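IclR family transcriptional regulator (Brucella abortus, PDB 5WHM) probably represses transcription as an IclR-type regulator, binding DNA through a helix-turn-helix domain and sensing an effector through its C-terminal GAF-like domain. Local coordinates at residues C[157-162]-C[231-235]; C[203-207]-C[218-222]. One frame throughout, in Å; residues are numbered along the deposited sequence.

Contact 1 of 2, residues C[157-162]-C[231-235]; sequences SVGRAC and LVFNC. With ACY (acetic acid), chain J.
V232 packs beneath the first turns of helix 157-165, touching it with both methyls. Its CG1, anti to the backbone N (chi1 -172°), lies 3.6 Å from A161 CB, while CG2 meets C162 CB at 3.9 Å. V158 extends this apolar patch toward N234: its CG1 sits 3.3 Å from N234 ND2, the two side chains crossing obliquely. No hydrogen bond joins helix to strand directly, and their short axes approach to 8.2 Å at 143°.

The polar interactions converge on a bound acetic acid, probably from the crystallisation liquor. S157 grips both of its oxygens, the backbone N reaching OXT at 2.8 Å and OG reaching O at 2.7 Å. The same O also accepts bonds from V158 N and, across the contact, from N234 ND2 at 3.2 Å, with an N-H...O angle of 154°. N234 ND2 is additionally bonded to the hydroxyl of Y131.

Three donors thus surround one oxygen of the carboxyl group where helix 157-165 begins, and the helix N terminus would probably add to the attraction if the group is ionised. The arrangement is consistent with an effector pocket in this GAF-like domain accepting a carboxylate.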
ATOM      1  N   SER C 157       5.443 -16.387 -15.060  1.00 36.51           N
ATOM      2  CA  SER C 157       4.771 -17.608 -14.650  1.00 36.67           C
ATOM      3  C   SER C 157       3.478 -17.298 -13.887  1.00 34.92           C
ATOM      4  O   SER C 157       2.453 -17.971 -14.088  1.00 34.87           O
ATOM      5  CB  SER C 157       5.733 -18.489 -13.841  1.00 34.41           C
ATOM      6  OG  SER C 157       5.756 -18.166 -12.466  1.00 33.96           O
ATOM      7  N   VAL C 158       3.491 -16.268 -13.028  1.00 30.49           N
ATOM      8  CA  VAL C 158       2.292 -15.977 -12.245  1.00 32.66           C
ATOM      9  C   VAL C 158       1.149 -15.531 -13.152  1.00 33.54           C
ATOM     10  O   VAL C 158       0.003 -15.947 -12.955  1.00 31.76           O
ATOM     11  CB  VAL C 158       2.570 -14.935 -11.144  1.00 35.81           C
ATOM     12  CG1 VAL C 158       3.199 -15.612  -9.949  1.00 39.69           C
ATOM     13  CG2 VAL C 158       3.444 -13.777 -11.651  1.00 36.89           C
ATOM     14  N   GLY C 159       1.441 -14.687 -14.149  1.00 34.37           N
ATOM     15  CA  GLY C 159       0.392 -14.239 -15.066  1.00 35.51           C
ATOM     16  C   GLY C 159      -0.185 -15.363 -15.907  1.00 37.52           C
ATOM     17  O   GLY C 159      -1.393 -15.402 -16.173  1.00 35.66           O
ATOM     18  N   ARG C 160       0.676 -16.280 -16.362  1.00 34.16           N
ATOM     19  CA  ARG C 160       0.235 -17.403 -17.180  1.00 37.85           C
ATOM     20  C   ARG C 160      -0.686 -18.328 -16.396  1.00 40.76           C
ATOM     21  O   ARG C 160      -1.733 -18.758 -16.897  1.00 33.70           O
ATOM     22  CB  ARG C 160       1.459 -18.170 -17.695  1.00 37.41           C
ATOM     23  CG  ARG C 160       2.196 -17.398 -18.788  1.00 41.06           C
ATOM     24  CD  ARG C 160       3.614 -17.855 -19.001  1.00 40.81           C
ATOM     25  NE  ARG C 160       4.188 -17.246 -20.196  1.00 43.92           N
ATOM     26  CZ  ARG C 160       5.361 -17.587 -20.722  1.00 44.53           C
ATOM     27  NH1 ARG C 160       6.101 -18.539 -20.150  1.00 40.90           N
ATOM     28  NH2 ARG C 160       5.789 -16.977 -21.818  1.00 45.37           N
ATOM     29  N   ALA C 161      -0.305 -18.650 -15.163  1.00 30.83           N
ATOM     30  CA  ALA C 161      -1.143 -19.503 -14.335  1.00 35.73           C
ATOM     31  C   ALA C 161      -2.471 -18.825 -14.054  1.00 33.01           C
ATOM     32  O   ALA C 161      -3.512 -19.483 -14.003  1.00 32.32           O
ATOM     33  CB  ALA C 161      -0.426 -19.818 -13.011  1.00 34.21           C
ATOM     34  N   CYS C 162      -2.448 -17.503 -13.858  1.00 31.80           N
ATOM     35  CA  CYS C 162      -3.695 -16.772 -13.646  1.00 33.77           C
ATOM     36  C   CYS C 162      -4.582 -16.892 -14.875  1.00 43.07           C
ATOM     37  O   CYS C 162      -5.777 -17.193 -14.765  1.00 35.95           O
ATOM     38  CB  CYS C 162      -3.396 -15.313 -13.341  1.00 32.77           C
ATOM     39  SG  CYS C 162      -4.898 -14.332 -12.954  1.00 42.42           S
ATOM     40  N   LEU C 231      -5.922 -16.828  -6.654  1.00 33.71           N
ATOM     41  CA  LEU C 231      -4.593 -16.545  -6.133  1.00 33.61           C
ATOM     42  C   LEU C 231      -3.589 -17.406  -6.889  1.00 34.19           C
ATOM     43  O   LEU C 231      -3.925 -18.476  -7.390  1.00 34.88           O
ATOM     44  CB  LEU C 231      -4.498 -16.841  -4.635  1.00 34.51           C
ATOM     45  CG  LEU C 231      -5.431 -16.104  -3.704  1.00 39.02           C
ATOM     46  CD1 LEU C 231      -5.335 -16.709  -2.295  1.00 43.00           C
ATOM     47  CD2 LEU C 231      -5.077 -14.616  -3.711  1.00 36.04           C
ATOM     48  N   VAL C 232      -2.366 -16.916  -7.027  1.00 30.00           N
ATOM     49  CA  VAL C 232      -1.361 -17.690  -7.748  1.00 27.90           C
ATOM     50  C   VAL C 232      -0.110 -17.721  -6.891  1.00 26.98           C
ATOM     51  O   VAL C 232       0.293 -16.685  -6.344  1.00 30.20           O
ATOM     52  CB  VAL C 232      -1.040 -17.105  -9.138  1.00 28.51           C
ATOM     53  CG1 VAL C 232      -0.133 -18.087  -9.890  1.00 29.70           C
ATOM     54  CG2 VAL C 232      -2.318 -16.807  -9.929  1.00 32.17           C
ATOM     55  N   PHE C 233       0.506 -18.904  -6.779  1.00 26.84           N
ATOM     56  CA  PHE C 233       1.743 -19.069  -6.031  1.00 33.06           C
ATOM     57  C   PHE C 233       2.872 -19.383  -6.990  1.00 30.24           C
ATOM     58  O   PHE C 233       2.686 -20.138  -7.948  1.00 31.65           O
ATOM     59  CB  PHE C 233       1.582 -20.160  -4.967  1.00 27.68           C
ATOM     60  CG  PHE C 233       0.501 -19.839  -3.969  1.00 30.03           C
ATOM     61  CD1 PHE C 233      -0.842 -20.103  -4.268  1.00 31.63           C
ATOM     62  CD2 PHE C 233       0.812 -19.189  -2.767  1.00 30.89           C
ATOM     63  CE1 PHE C 233      -1.871 -19.731  -3.354  1.00 32.01           C
ATOM     64  CE2 PHE C 233      -0.191 -18.844  -1.849  1.00 30.42           C
ATOM     65  CZ  PHE C 233      -1.537 -19.131  -2.135  1.00 30.80           C
ATOM     66  N   ASN C 234       4.034 -18.773  -6.786  1.00 30.59           N
ATOM     67  CA  ASN C 234       5.142 -19.100  -7.669  1.00 27.67           C
ATOM     68  C   ASN C 234       6.396 -19.383  -6.858  1.00 33.50           C
ATOM     69  O   ASN C 234       6.461 -19.186  -5.639  1.00 32.14           O
ATOM     70  CB  ASN C 234       5.419 -18.004  -8.728  1.00 27.13           C
ATOM     71  CG  ASN C 234       6.052 -16.733  -8.144  1.00 34.07           C
ATOM     72  OD1 ASN C 234       6.302 -16.625  -6.945  1.00 39.09           O
ATOM     73  ND2 ASN C 234       6.317 -15.757  -9.013  1.00 37.49           N
ATOM     74  N   CYS C 235       7.395 -19.887  -7.566  1.00 34.26           N
ATOM     75  CA  CYS C 235       8.697 -20.144  -6.977  1.00 32.80           C
ATOM     76  C   CYS C 235       9.678 -19.915  -8.108  1.00 38.14           C
ATOM     77  O   CYS C 235       9.538 -20.525  -9.175  1.00 35.27           O
ATOM     78  CB  CYS C 235       8.776 -21.562  -6.426  1.00 35.54           C
ATOM     79  SG  CYS C 235      10.418 -21.964  -5.736  1.00 39.38           S
TER
HETATM   80  C   ACY J 302       7.529 -15.202 -12.744  1.00 38.54           C
HETATM   81  O   ACY J 302       6.476 -15.622 -12.197  1.00 40.29           O
HETATM   82  OXT ACY J 302       7.850 -15.439 -13.941  1.00 36.10           O
HETATM   83  CH3 ACY J 302       8.462 -14.359 -11.920  1.00 35.90           C

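Contact 2 of 2, residues C[203-207]-C[218-222]. With ACY (acetic acid), chain J.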
ATOM      1  N   TYR C 203       0.244 -30.800 -16.877  1.00 41.66           N
ATOM      2  CA  TYR C 203       1.027 -30.953 -15.654  1.00 38.68           C
ATOM      3  C   TYR C 203       0.523 -30.133 -14.464  1.00 44.59           C
ATOM      4  O   TYR C 203       0.976 -30.377 -13.338  1.00 44.53           O
ATOM      5  CB  TYR C 203       2.493 -30.558 -15.918  1.00 38.81           C
ATOM      6  CG  TYR C 203       3.244 -31.471 -16.896  1.00 43.62           C
ATOM      7  CD1 TYR C 203       2.938 -32.815 -16.987  1.00 44.09           C
ATOM      8  CD2 TYR C 203       4.279 -30.979 -17.694  1.00 46.87           C
ATOM      9  CE1 TYR C 203       3.641 -33.679 -17.861  1.00 44.81           C
ATOM     10  CE2 TYR C 203       4.987 -31.827 -18.580  1.00 43.08           C
ATOM     11  CZ  TYR C 203       4.661 -33.170 -18.647  1.00 45.76           C
ATOM     12  OH  TYR C 203       5.347 -34.021 -19.517  1.00 49.92           O
ATOM     13  N   GLY C 204      -0.348 -29.142 -14.666  1.00 38.55           N
ATOM     14  CA  GLY C 204      -0.881 -28.412 -13.523  1.00 35.25           C
ATOM     15  C   GLY C 204      -0.084 -27.209 -13.052  1.00 41.34           C
ATOM     16  O   GLY C 204      -0.440 -26.611 -12.017  1.00 42.47           O
ATOM     17  N   TYR C 205       0.963 -26.816 -13.768  1.00 35.59           N
ATOM     18  CA  TYR C 205       1.662 -25.576 -13.469  1.00 35.22           C
ATOM     19  C   TYR C 205       1.906 -24.826 -14.766  1.00 34.11           C
ATOM     20  O   TYR C 205       1.701 -25.361 -15.873  1.00 36.80           O
ATOM     21  CB  TYR C 205       2.996 -25.857 -12.752  1.00 31.20           C
ATOM     22  CG  TYR C 205       3.887 -26.808 -13.549  1.00 32.54           C
ATOM     23  CD1 TYR C 205       4.542 -26.389 -14.703  1.00 33.02           C
ATOM     24  CD2 TYR C 205       4.068 -28.114 -13.139  1.00 34.24           C
ATOM     25  CE1 TYR C 205       5.359 -27.316 -15.472  1.00 34.93           C
ATOM     26  CE2 TYR C 205       4.872 -29.011 -13.868  1.00 42.62           C
ATOM     27  CZ  TYR C 205       5.518 -28.591 -15.011  1.00 44.26           C
ATOM     28  OH  TYR C 205       6.310 -29.481 -15.712  1.00 44.19           O
ATOM     29  N   CYS C 206       2.401 -23.593 -14.623  1.00 30.40           N
ATOM     30  CA  CYS C 206       2.909 -22.788 -15.727  1.00 33.70           C
ATOM     31  C   CYS C 206       4.350 -22.405 -15.440  1.00 36.59           C
ATOM     32  O   CYS C 206       4.682 -22.051 -14.312  1.00 33.63           O
ATOM     33  CB  CYS C 206       2.079 -21.490 -15.929  1.00 33.07           C
ATOM     34  SG  CYS C 206       0.458 -21.811 -16.674  1.00 37.31           S
ATOM     35  N   LEU C 207       5.188 -22.419 -16.472  1.00 36.53           N
ATOM     36  CA  LEU C 207       6.571 -21.974 -16.380  1.00 33.73           C
ATOM     37  C   LEU C 207       6.763 -20.621 -17.050  1.00 35.73           C
ATOM     38  O   LEU C 207       6.028 -20.230 -17.968  1.00 35.40           O
ATOM     39  CB  LEU C 207       7.525 -22.966 -17.063  1.00 36.33           C
ATOM     40  CG  LEU C 207       7.450 -24.422 -16.624  1.00 38.05           C
ATOM     41  CD1 LEU C 207       8.249 -25.395 -17.542  1.00 37.21           C
ATOM     42  CD2 LEU C 207       7.968 -24.479 -15.201  1.00 38.34           C
ATOM     43  N   SER C 218      10.996 -19.559 -13.381  1.00 35.06           N
ATOM     44  CA  SER C 218       9.992 -19.625 -12.340  1.00 30.09           C
ATOM     45  C   SER C 218       8.852 -20.529 -12.783  1.00 34.93           C
ATOM     46  O   SER C 218       8.652 -20.772 -13.986  1.00 35.48           O
ATOM     47  CB  SER C 218       9.497 -18.194 -12.024  1.00 43.27           C
ATOM     48  OG  SER C 218       8.224 -18.206 -11.426  1.00 47.50           O
ATOM     49  N   VAL C 219       8.150 -21.079 -11.797  1.00 31.81           N
ATOM     50  CA  VAL C 219       7.009 -21.964 -12.041  1.00 29.13           C
ATOM     51  C   VAL C 219       5.890 -21.451 -11.155  1.00 32.29           C
ATOM     52  O   VAL C 219       6.150 -20.964 -10.056  1.00 28.46           O
ATOM     53  CB  VAL C 219       7.337 -23.441 -11.715  1.00 34.79           C
ATOM     54  CG1 VAL C 219       7.797 -23.599 -10.263  1.00 31.71           C
ATOM     55  CG2 VAL C 219       6.152 -24.383 -12.012  1.00 33.99           C
ATOM     56  N   ALA C 220       4.647 -21.550 -11.623  1.00 31.99           N
ATOM     57  CA  ALA C 220       3.530 -21.002 -10.849  1.00 29.57           C
ATOM     58  C   ALA C 220       2.336 -21.938 -10.918  1.00 32.65           C
ATOM     59  O   ALA C 220       2.155 -22.680 -11.901  1.00 32.54           O
ATOM     60  CB  ALA C 220       3.109 -19.598 -11.345  1.00 27.37           C
ATOM     61  N   VAL C 221       1.535 -21.907  -9.857  1.00 28.72           N
ATOM     62  CA  VAL C 221       0.359 -22.772  -9.721  1.00 31.09           C
ATOM     63  C   VAL C 221      -0.793 -21.921  -9.207  1.00 33.03           C
ATOM     64  O   VAL C 221      -0.643 -21.254  -8.167  1.00 30.31           O
ATOM     65  CB  VAL C 221       0.621 -23.941  -8.761  1.00 33.36           C
ATOM     66  CG1 VAL C 221      -0.674 -24.682  -8.442  1.00 32.89           C
ATOM     67  CG2 VAL C 221       1.666 -24.912  -9.349  1.00 33.69           C
ATOM     68  N   PRO C 222      -1.945 -21.904  -9.870  1.00 32.73           N
ATOM     69  CA  PRO C 222      -3.047 -21.054  -9.411  1.00 32.10           C
ATOM     70  C   PRO C 222      -3.940 -21.784  -8.411  1.00 36.88           C
ATOM     71  O   PRO C 222      -3.928 -23.009  -8.294  1.00 35.42           O
ATOM     72  CB  PRO C 222      -3.805 -20.755 -10.711  1.00 31.32           C
ATOM     73  CG  PRO C 222      -3.653 -22.084 -11.503  1.00 33.35           C
ATOM     74  CD  PRO C 222      -2.294 -22.650 -11.098  1.00 29.50           C
TER
HETATM   75  C   ACY J 302       7.529 -15.202 -12.744  1.00 38.54           C
HETATM   76  O   ACY J 302       6.476 -15.622 -12.197  1.00 40.29           O
HETATM   77  OXT ACY J 302       7.850 -15.439 -13.941  1.00 36.10           O
HETATM   78  CH3 ACY J 302       8.462 -14.359 -11.920  1.00 35.90           C
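Y205 and L207 both bring side chains against V219, whose CG2 methyl is the shared point of contact. That methyl stands anti to its own backbone N, with V219 chi1 at 57° for CG1, and this rotation directs CG2 at the neighbouring strand. It lies 3.6 Å from Y205 CB and 3.7 Å from L207 CD2, and it also approaches CG and CD1 of the tyrosine ring obliquely. With Y205 CG between the backbone N and the carbonyl carbon (chi1 55°), the ring leads away from the strand and CB makes the nearest side-chain contact. V221 CG2 also touches Y205 CB, at 3.8 Å. On the L207 side, the leucine end comes nearer than its base, and helix 244-265 packs over both Y205 and L207 through E248.

The backbone supplies the polar part. C206 and A220 form an antiparallel hydrogen-bonded pair: C206 N gives to A220 O at 2.9 Å, and A220 N gives to C206 O at 2.7 Å. L207 and V219 follow as a non-hydrogen-bonded pair, their CA atoms 4.4 Å apart. G204, with positive phi (88°), turns the chain from helix 186-203 into this strand.

C206 and A220 project to the face opposite L207 and V219, toward R160 and A161 of helix 157-165. S218 OG has S157 as its main polar partner; its contact with the acetic acid is weak. Paired backbone bonds therefore fix the register of this beta hairpin, while Y205, L207 and V219 pack together on the face where helix 244-265 touches Y205 and L207, and small side chains admit helix 157-165 on the other.

How the contacts relate
Past the DNA-binding domain and three strands of the sheet, the chain enters helix 157-165, runs through helices 168-181 and 186-203, and reaches strand 206-209. Contact 2 closes the short hairpin loop between this strand and strand 216-225. The chain then turns into strand 229-238, where contact 1 closes a loop of 68 intervening residues; contact 2 is nested inside it. The centres of the two contacts are about 6 Å apart. Strand 216-225 lies between 206-209 and 229-238 in the six-stranded antiparallel sheet, while helix 157-165 reaches across it. Probable hydrogen bonds, S157 OG to S218 OG at 2.7 Å and R160 NH1 to L207 O at 2.8 Å, tie the helix to both hairpin strands.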